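Local coordinates for enoyl-CoA hydratase/isomerase (PDB 3LAO) that catalyses the hydration of enoyl-CoA thioesters, adding water across their double bond, as a homotrimer of the crotonase family, at the interface of chains A and B. Coordinates in Å, arbitrary orientation; residue numbers count along the deposited sequence, not the author numbering. Chains: chain A/B, enoyl-CoA hydratase/isomerase.

The interface of chains A and B. Residues chain A 155, 158, 163, 167, 170-171; chain B 128, 218-219, 222-223.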
loop_
_atom_site.group_PDB
_atom_site.type_symbol
_atom_site.label_atom_id
_atom_site.label_comp_id
_atom_site.label_asym_id
_atom_site.label_seq_id
_atom_site.Cartn_x
_atom_site.Cartn_y
_atom_site.Cartn_z
ATOM N N VAL A 155 -0.160 4.387 -10.601
ATOM C CA VAL A 155 0.001 3.485 -9.462
ATOM C C VAL A 155 -0.728 3.956 -8.213
ATOM O O VAL A 155 -0.849 3.200 -7.248
ATOM C CB VAL A 155 1.474 3.325 -9.093
ATOM C CG1 VAL A 155 1.689 1.993 -8.405
ATOM C CG2 VAL A 155 2.250 3.303 -10.344
ATOM N N PRO A 158 -3.866 1.515 -7.146
ATOM C CA PRO A 158 -3.412 0.258 -6.541
ATOM C C PRO A 158 -2.746 0.493 -5.194
ATOM O O PRO A 158 -3.001 -0.277 -4.296
ATOM C CB PRO A 158 -2.334 -0.246 -7.508
ATOM C CG PRO A 158 -2.526 0.468 -8.704
ATOM C CD PRO A 158 -3.208 1.761 -8.427
ATOM N N TRP A 163 -3.987 -3.938 -4.981
ATOM C CA TRP A 163 -3.960 -4.283 -6.388
ATOM C C TRP A 163 -5.305 -4.740 -6.928
ATOM O O TRP A 163 -5.800 -4.168 -7.889
ATOM C CB TRP A 163 -2.912 -5.384 -6.665
ATOM C CG TRP A 163 -2.718 -5.588 -8.144
ATOM C CD1 TRP A 163 -3.307 -6.541 -8.932
ATOM C CD2 TRP A 163 -1.887 -4.810 -9.017
ATOM N NE1 TRP A 163 -2.881 -6.409 -10.240
ATOM C CE2 TRP A 163 -2.005 -5.360 -10.315
ATOM C CE3 TRP A 163 -1.036 -3.714 -8.824
ATOM C CZ2 TRP A 163 -1.322 -4.836 -11.413
ATOM C CZ3 TRP A 163 -0.354 -3.184 -9.919
ATOM C CH2 TRP A 163 -0.493 -3.759 -11.196
HETATM N N MSE A 167 -7.685 -2.910 -9.685
HETATM C CA MSE A 167 -7.914 -3.466 -11.016
HETATM C C MSE A 167 -9.410 -3.731 -11.259
HETATM O O MSE A 167 -9.874 -3.629 -12.397
HETATM C CB MSE A 167 -7.066 -4.728 -11.314
HETATM C CG MSE A 167 -5.524 -4.488 -11.394
HETATM SE SE MSE A 167 -4.976 -2.921 -12.420
HETATM C CE MSE A 167 -3.942 -1.978 -11.033
ATOM N N ILE A 170 -10.256 -0.208 -12.569
ATOM C CA ILE A 170 -9.411 0.347 -13.589
ATOM C C ILE A 170 -9.558 -0.401 -14.940
ATOM O O ILE A 170 -9.607 0.218 -15.992
ATOM C CB ILE A 170 -7.951 0.371 -13.077
ATOM C CG1 ILE A 170 -7.836 1.416 -11.987
ATOM C CG2 ILE A 170 -6.976 0.700 -14.177
ATOM C CD1 ILE A 170 -6.532 1.386 -11.293
ATOM N N LEU A 171 -9.662 -1.725 -14.904
ATOM C CA LEU A 171 -9.768 -2.513 -16.134
ATOM C C LEU A 171 -11.202 -2.707 -16.653
ATOM O O LEU A 171 -11.379 -3.180 -17.745
ATOM C CB LEU A 171 -9.081 -3.877 -15.974
ATOM C CG LEU A 171 -7.676 -3.793 -15.357
ATOM C CD1 LEU A 171 -7.043 -5.188 -15.223
ATOM C CD2 LEU A 171 -6.798 -2.899 -16.187
ATOM N N ASP B 128 -5.089 -10.061 -11.266
ATOM C CA ASP B 128 -5.769 -8.778 -11.114
ATOM C C ASP B 128 -7.109 -8.854 -10.415
ATOM O O ASP B 128 -7.572 -7.887 -9.858
ATOM C CB ASP B 128 -5.939 -8.209 -12.488
ATOM C CG ASP B 128 -4.629 -8.141 -13.202
ATOM O OD1 ASP B 128 -3.658 -7.715 -12.549
ATOM O OD2 ASP B 128 -4.556 -8.561 -14.376
ATOM N N ALA B 218 -3.226 0.621 -19.091
ATOM C CA ALA B 218 -3.519 0.678 -17.667
ATOM C C ALA B 218 -2.582 -0.246 -16.861
ATOM O O ALA B 218 -1.954 0.226 -15.871
ATOM C CB ALA B 218 -4.988 0.383 -17.397
ATOM N N LEU B 219 -2.453 -1.517 -17.309
ATOM C CA LEU B 219 -1.639 -2.525 -16.595
ATOM C C LEU B 219 -0.209 -2.080 -16.539
ATOM O O LEU B 219 0.454 -2.184 -15.492
ATOM C CB LEU B 219 -1.687 -3.907 -17.237
ATOM C CG LEU B 219 -2.921 -4.707 -16.863
ATOM C CD1 LEU B 219 -3.051 -5.885 -17.781
ATOM C CD2 LEU B 219 -2.896 -5.158 -15.396
ATOM N N ALA B 222 0.331 0.587 -13.945
ATOM C CA ALA B 222 0.200 0.056 -12.588
ATOM C C ALA B 222 1.446 -0.737 -12.204
ATOM O O ALA B 222 1.988 -0.568 -11.097
ATOM C CB ALA B 222 -1.072 -0.794 -12.470
ATOM N N PHE B 223 1.941 -1.527 -13.161
ATOM C CA PHE B 223 3.113 -2.364 -12.969
ATOM C C PHE B 223 4.381 -1.600 -12.592
ATOM O O PHE B 223 5.367 -2.223 -12.255
ATOM C CB PHE B 223 3.378 -3.247 -14.192
ATOM C CG PHE B 223 2.475 -4.473 -14.298
ATOM C CD1 PHE B 223 2.164 -5.236 -13.191
ATOM C CD2 PHE B 223 1.999 -4.892 -15.524
ATOM C CE1 PHE B 223 1.345 -6.362 -13.296
ATOM C CE2 PHE B 223 1.192 -6.012 -15.633
ATOM C CZ PHE B 223 0.849 -6.740 -14.513
#
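The indole NE1 of A:Trp163 gives its N-H to the carboxylate OD1 of B:Asp128 over 2.8 Å, in a subunit contact of a trimeric enoyl-CoA hydratase of the crotonase family. The bond is nearly straight, 169° at the hydrogen, and OD1 lies almost in the indole plane, offering its anti lone pair, the one turned away from OD2. Tryptophan suits this place because one flat group supplies both a directional donor and a broad apolar surface. With CG anti to the backbone N (chi1 -171°), A:Trp163 runs alongside B:Asp128, while its benzo end reaches the end of helix 212-222 of chain B. There CH2 comes within 3.3 Å of the methyl CB of B:Ala222, a residue small enough to let the ring edge near the helix backbone. The side chains of B:Phe223 and A:Trp163 run at about a right angle, yet their ring planes are only some 20° apart; the phenyl, a broad apolar neighbour, lies offset past the benzo rim, its CE1 3.6 Å from CZ2 of A:Trp163. Bonded at one rim and packed at another, the indole is probably well restrained in rotation.

A:Met167, a selenomethionine one turn along helix 163-170, bends at chi2 and chi3 and brings its methyl CE over the indole face opposite the phenyl, toward the rim. The same CE touches CB of B:Ala222 at 3.4 Å, a double contact suited to a flexible, unbranched chain. Aspartate is short enough to accept the indole N-H while its CB packs on CB of A:Met167. Farther along, CG2 of A:Ile170, at 3.8 Å, and CD2 of A:Leu171 both meet the single methyl CB of B:Ala218.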